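Local coordinates for protein Esterase/lipase (Uncultured bacterium, PDB 3K6K) that probably hydrolyses carboxylic ester bonds, as an esterase/lipase of the hormone-sensitive lipase type with an alpha/beta hydrolase fold, at residues V188-R194 against I230-Y234; M183-F187 against I245-S249. All blocks are in the same frame, centred on the assembly; numbering follows the deposited sequence.

Segment 183-187 runs directly into 188-194, and contact 1 lies nested inside the loop closed by contact 2. The two centres lie about 14 Å apart, and the contacts touch where Leu192 CD2 packs on Phe187 CE2 at 3.6 Å. Contact 2 joins two neighbouring strands of the central sheet, about 8 Å from the centre of the chain. Contact 1 joins two loops farther out, about 15 Å from that centre. It is still largely buried, but its polar end reaches a sulfate ion. Contact 2 is held by regular backbone hydrogen bonds with apolar packing beside them. Contact 1 relies more on side chains: Ser231 and Tyr234 bond to loop 188-194, which carries its own Asp189-Arg194 salt bridge.

Contact 1 (V188-R194 against I230-Y234); sequences VDLTLSR and ISPVY. With SO4 (sulfate ion), chain F.
Val188, Tyr234 and Val233 bury the most surface where loop 188-194 meets loop 230-234. By plain packing the contact ties the loop after strand 180-184 to the loop before strand 243-248, parallel neighbours in the alpha/beta hydrolase sheet. Residues 232-234 form a short 3-10 segment. The closest CA pair is Asp189 and Ser231, at 4.6 Å.

Val188 is the apolar centre. Its CG2 lies 3.8 Å from Val233 CG2. Val188 O accepts a weak hydrogen bond from Val233 N at 3.4 Å. Helix 254-266 also holds this point, because Asp256 accepts from the backbone N of Val188 and Asp189.

A type I turn runs from Asp189 to Leu192, closed by Leu192 N to Asp189 O at 3.0 Å. Asp189, chi1 t, forms an Asx turn: OD2 accepts from Thr191 N at 3.0 Å and from Thr191 OG1 at 2.7 Å. Leu190 N donates to Ser231 OG at 2.8 Å, and Ser231 OG is also bonded to Arg225 O. Leu190 CD2 packs on Ile230 CG2 at 4.0 Å.

Tyr234, chi1 m, brings its OH to Asp189 OD1 at 2.8 Å, a weak hydrogen bond. Arg194 NH1 lies 2.6 Å from that OH and, within its own loop, forms a salt bridge with Asp189 OD1 at 3.3 Å. Val233 CG1 lies over one guanidinium face. Arg194 NH2 bonds sulfate O1 at 2.8 Å, and Arg263 binds the same ion. Two positive charges thus come close, with Asp189 paired to Arg194. This is consistent with an anion site, here holding a sulfate probably from the crystallisation liquor.

Contact 2 (M183-F187 against I245-S249); sequences MLSPF and IHVGS
This is a parallel strand pairing in the buried central sheet, between the ends of neighbouring strands 180-184 and 243-248. Met183 pairs with Ile245 at a CA-CA distance of 4.8 Å, and Leu184 with His246 at 5.0 Å. His246 N donates to Met183 O at 2.9 Å. Ser185 N donates to His246 O at 2.8 Å.

Met183 and Ile245 share one face of the sheet, with Met183 CE 4.0 Å from Ile245 CG1. Leu184 and His246 point to the other face, against helix 291-305, where His246 ND1 bonds Ser296.

Ser185 ends the pairing with positive phi and psi (50/55). The chain then turns off, and Pro186 CD packs on Ile245 CG2 at 3.6 Å. Ser185 OG lies 3.9 Å from Val247 CG2 and is hydrogen-bonded to Glu251, which also accepts from Gly248 N. Glu251 probably belongs to a Ser157-His281-Glu251 catalytic triad, in the turns and loops that follow the C-terminal ends of the parallel strands, as is typical of the alpha/beta hydrolase fold.

Contact 1 (V188-R194 against I230-Y234)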
loop_
_atom_site.group_PDB
_atom_site.type_symbol
_atom_site.label_atom_id
_atom_site.label_comp_id
_atom_site.label_asym_id
_atom_site.label_seq_id
_atom_site.Cartn_x
_atom_site.Cartn_y
_atom_site.Cartn_z
ATOM N N VAL A 188 -7.248 11.786 -7.721
ATOM C CA VAL A 188 -8.201 10.880 -8.293
ATOM C C VAL A 188 -9.596 11.041 -7.752
ATOM O O VAL A 188 -10.483 10.262 -8.107
ATOM C CB VAL A 188 -7.758 9.411 -8.153
ATOM C CG1 VAL A 188 -6.754 9.091 -9.210
ATOM C CG2 VAL A 188 -7.232 9.114 -6.749
ATOM N N ASP A 189 -9.800 12.031 -6.894
ATOM C CA ASP A 189 -11.143 12.321 -6.410
ATOM C C ASP A 189 -11.412 13.813 -6.401
ATOM O O ASP A 189 -11.188 14.453 -5.388
ATOM C CB ASP A 189 -11.325 11.808 -5.005
ATOM C CG ASP A 189 -12.785 11.841 -4.555
ATOM O OD1 ASP A 189 -13.110 11.242 -3.519
ATOM O OD2 ASP A 189 -13.616 12.471 -5.238
ATOM N N LEU A 190 -11.903 14.366 -7.519
ATOM C CA LEU A 190 -12.190 15.805 -7.603
ATOM C C LEU A 190 -13.342 16.282 -6.755
ATOM O O LEU A 190 -13.655 17.489 -6.744
ATOM C CB LEU A 190 -12.362 16.261 -9.037
ATOM C CG LEU A 190 -10.951 16.565 -9.557
ATOM C CD1 LEU A 190 -10.095 15.276 -9.641
ATOM C CD2 LEU A 190 -11.056 17.243 -10.933
ATOM N N THR A 191 -13.946 15.373 -5.991
ATOM C CA THR A 191 -14.861 15.813 -4.934
ATOM C C THR A 191 -14.177 16.380 -3.715
ATOM O O THR A 191 -14.808 17.086 -2.947
ATOM C CB THR A 191 -15.900 14.737 -4.472
ATOM O OG1 THR A 191 -15.285 13.822 -3.566
ATOM C CG2 THR A 191 -16.541 13.965 -5.646
ATOM N N LEU A 192 -12.912 16.031 -3.464
ATOM C CA LEU A 192 -12.164 16.608 -2.333
ATOM C C LEU A 192 -12.885 16.592 -0.972
ATOM O O LEU A 192 -13.141 17.657 -0.416
ATOM C CB LEU A 192 -11.728 18.051 -2.661
ATOM C CG LEU A 192 -10.991 18.315 -4.008
ATOM C CD1 LEU A 192 -11.026 19.773 -4.349
ATOM C CD2 LEU A 192 -9.538 17.897 -3.945
ATOM N N SER A 193 -13.113 15.407 -0.387
ATOM C CA SER A 193 -14.157 15.226 0.650
ATOM C C SER A 193 -13.776 14.205 1.699
ATOM O O SER A 193 -14.427 14.098 2.762
ATOM C CB SER A 193 -15.506 14.956 -0.019
ATOM O OG SER A 193 -15.497 13.726 -0.729
ATOM N N ARG A 194 -12.718 13.456 1.384
ATOM C CA ARG A 194 -12.244 12.270 2.095
ATOM C C ARG A 194 -11.385 12.701 3.306
ATOM O O ARG A 194 -11.147 13.906 3.505
ATOM C CB ARG A 194 -11.507 11.365 1.064
ATOM C CG ARG A 194 -12.554 10.573 0.289
ATOM C CD ARG A 194 -12.203 9.727 -0.932
ATOM N NE ARG A 194 -12.935 8.523 -0.655
ATOM C CZ ARG A 194 -14.156 8.213 -1.075
ATOM N NH1 ARG A 194 -14.824 8.924 -1.961
ATOM N NH2 ARG A 194 -14.681 7.108 -0.621
ATOM N N ILE A 230 -13.101 11.265 -14.756
ATOM C CA ILE A 230 -12.608 12.427 -14.031
ATOM C C ILE A 230 -12.046 12.000 -12.645
ATOM O O ILE A 230 -10.912 12.308 -12.284
ATOM C CB ILE A 230 -13.786 13.468 -13.840
ATOM C CG1 ILE A 230 -14.313 13.975 -15.182
ATOM C CG2 ILE A 230 -13.376 14.677 -12.972
ATOM C CD1 ILE A 230 -15.381 15.058 -15.046
ATOM N N SER A 231 -12.882 11.341 -11.853
ATOM C CA SER A 231 -12.521 10.823 -10.521
ATOM C C SER A 231 -12.511 9.265 -10.476
ATOM O O SER A 231 -13.473 8.603 -9.969
ATOM C CB SER A 231 -13.421 11.405 -9.436
ATOM O OG SER A 231 -13.375 12.842 -9.393
ATOM N N PRO A 232 -11.406 8.664 -10.967
ATOM C CA PRO A 232 -11.373 7.214 -11.148
ATOM C C PRO A 232 -11.678 6.437 -9.868
ATOM O O PRO A 232 -12.074 5.279 -9.912
ATOM C CB PRO A 232 -9.943 6.999 -11.675
ATOM C CG PRO A 232 -9.639 8.258 -12.445
ATOM C CD PRO A 232 -10.149 9.278 -11.455
ATOM N N VAL A 233 -11.542 7.082 -8.723
ATOM C CA VAL A 233 -12.010 6.495 -7.493
ATOM C C VAL A 233 -13.475 5.941 -7.596
ATOM O O VAL A 233 -13.818 4.930 -6.984
ATOM C CB VAL A 233 -11.742 7.481 -6.337
ATOM C CG1 VAL A 233 -12.720 7.373 -5.290
ATOM C CG2 VAL A 233 -10.340 7.253 -5.772
ATOM N N TYR A 234 -14.308 6.578 -8.401
ATOM C CA TYR A 234 -15.695 6.151 -8.560
ATOM C C TYR A 234 -15.865 5.182 -9.727
ATOM O O TYR A 234 -16.965 4.825 -10.027
ATOM C CB TYR A 234 -16.631 7.390 -8.659
ATOM C CG TYR A 234 -16.465 8.237 -7.399
ATOM C CD1 TYR A 234 -17.061 7.847 -6.189
ATOM C CD2 TYR A 234 -15.631 9.353 -7.386
ATOM C CE1 TYR A 234 -16.840 8.574 -5.025
ATOM C CE2 TYR A 234 -15.412 10.084 -6.229
ATOM C CZ TYR A 234 -16.007 9.699 -5.053
ATOM O OH TYR A 234 -15.781 10.427 -3.892
HETATM S S SO4 F . -18.144 6.164 -1.560
HETATM O O1 SO4 F . -17.467 6.847 -0.454
HETATM O O2 SO4 F . -18.930 5.049 -0.984
HETATM O O3 SO4 F . -18.930 7.123 -2.353
HETATM O O4 SO4 F . -17.216 5.587 -2.521
#

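Contact 2 (M183-F187 against I245-S249)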
loop_
_atom_site.group_PDB
_atom_site.type_symbol
_atom_site.label_atom_id
_atom_site.label_comp_id
_atom_site.label_asym_id
_atom_site.label_seq_id
_atom_site.Cartn_x
_atom_site.Cartn_y
_atom_site.Cartn_z
ATOM N N MET A 183 1.925 5.598 -10.254
ATOM C CA MET A 183 1.285 6.871 -9.874
ATOM C C MET A 183 1.923 7.532 -8.636
ATOM O O MET A 183 2.042 6.934 -7.584
ATOM C CB MET A 183 -0.239 6.702 -9.656
ATOM C CG MET A 183 -0.996 6.220 -10.893
ATOM S SD MET A 183 -2.677 5.746 -10.440
ATOM C CE MET A 183 -2.455 4.002 -10.142
ATOM N N LEU A 184 2.323 8.788 -8.773
ATOM C CA LEU A 184 3.046 9.499 -7.728
ATOM C C LEU A 184 2.015 10.497 -7.177
ATOM O O LEU A 184 1.604 11.404 -7.920
ATOM C CB LEU A 184 4.249 10.200 -8.404
ATOM C CG LEU A 184 5.601 9.507 -8.572
ATOM C CD1 LEU A 184 5.567 7.968 -8.471
ATOM C CD2 LEU A 184 6.495 9.986 -9.748
ATOM N N SER A 185 1.520 10.298 -5.938
ATOM C CA SER A 185 0.532 11.184 -5.312
ATOM C C SER A 185 -0.667 11.457 -6.234
ATOM O O SER A 185 -1.014 12.638 -6.474
ATOM C CB SER A 185 1.154 12.553 -4.981
ATOM O OG SER A 185 2.204 12.477 -3.992
ATOM N N PRO A 186 -1.337 10.388 -6.727
ATOM C CA PRO A 186 -2.372 10.587 -7.726
ATOM C C PRO A 186 -3.567 11.443 -7.261
ATOM O O PRO A 186 -4.008 11.340 -6.107
ATOM C CB PRO A 186 -2.801 9.150 -8.085
ATOM C CG PRO A 186 -2.351 8.324 -7.010
ATOM C CD PRO A 186 -1.231 8.981 -6.308
ATOM N N PHE A 187 -4.051 12.313 -8.141
ATOM C CA PHE A 187 -5.246 13.157 -7.861
ATOM C C PHE A 187 -6.411 12.442 -8.519
ATOM O O PHE A 187 -6.525 12.436 -9.739
ATOM C CB PHE A 187 -5.040 14.550 -8.464
ATOM C CG PHE A 187 -6.158 15.557 -8.156
ATOM C CD1 PHE A 187 -6.315 16.671 -8.955
ATOM C CD2 PHE A 187 -6.993 15.410 -7.034
ATOM C CE1 PHE A 187 -7.287 17.587 -8.699
ATOM C CE2 PHE A 187 -7.936 16.338 -6.745
ATOM C CZ PHE A 187 -8.087 17.448 -7.574
ATOM N N ILE A 245 1.567 2.692 -6.436
ATOM C CA ILE A 245 1.290 4.054 -5.968
ATOM C C ILE A 245 2.364 4.482 -4.918
ATOM O O ILE A 245 2.684 3.751 -3.961
ATOM C CB ILE A 245 -0.167 4.177 -5.366
ATOM C CG1 ILE A 245 -1.221 3.647 -6.332
ATOM C CG2 ILE A 245 -0.511 5.642 -5.049
ATOM C CD1 ILE A 245 -2.464 3.397 -5.708
ATOM N N HIS A 246 2.994 5.626 -5.121
ATOM C CA HIS A 246 3.768 6.227 -4.033
ATOM C C HIS A 246 3.108 7.498 -3.552
ATOM O O HIS A 246 2.413 8.155 -4.340
ATOM C CB HIS A 246 5.176 6.507 -4.469
ATOM C CG HIS A 246 6.019 5.291 -4.475
ATOM N ND1 HIS A 246 7.393 5.332 -4.548
ATOM C CD2 HIS A 246 5.681 3.989 -4.332
ATOM C CE1 HIS A 246 7.859 4.099 -4.516
ATOM N NE2 HIS A 246 6.843 3.266 -4.348
ATOM N N VAL A 247 3.305 7.870 -2.289
ATOM C CA VAL A 247 2.720 9.127 -1.824
ATOM C C VAL A 247 3.411 9.505 -0.511
ATOM O O VAL A 247 4.062 8.646 0.124
ATOM C CB VAL A 247 1.142 8.944 -1.672
ATOM C CG1 VAL A 247 0.791 7.822 -0.620
ATOM C CG2 VAL A 247 0.410 10.242 -1.388
ATOM N N GLY A 248 3.278 10.770 -0.100
ATOM C CA GLY A 248 3.820 11.246 1.162
ATOM C C GLY A 248 2.764 11.376 2.240
ATOM O O GLY A 248 1.552 11.378 1.936
ATOM N N SER A 249 3.222 11.435 3.481
ATOM C CA SER A 249 2.400 11.723 4.617
ATOM C C SER A 249 1.744 13.094 4.568
ATOM O O SER A 249 0.597 13.223 5.033
ATOM C CB SER A 249 3.233 11.675 5.913
ATOM O OG SER A 249 4.589 12.113 5.677
#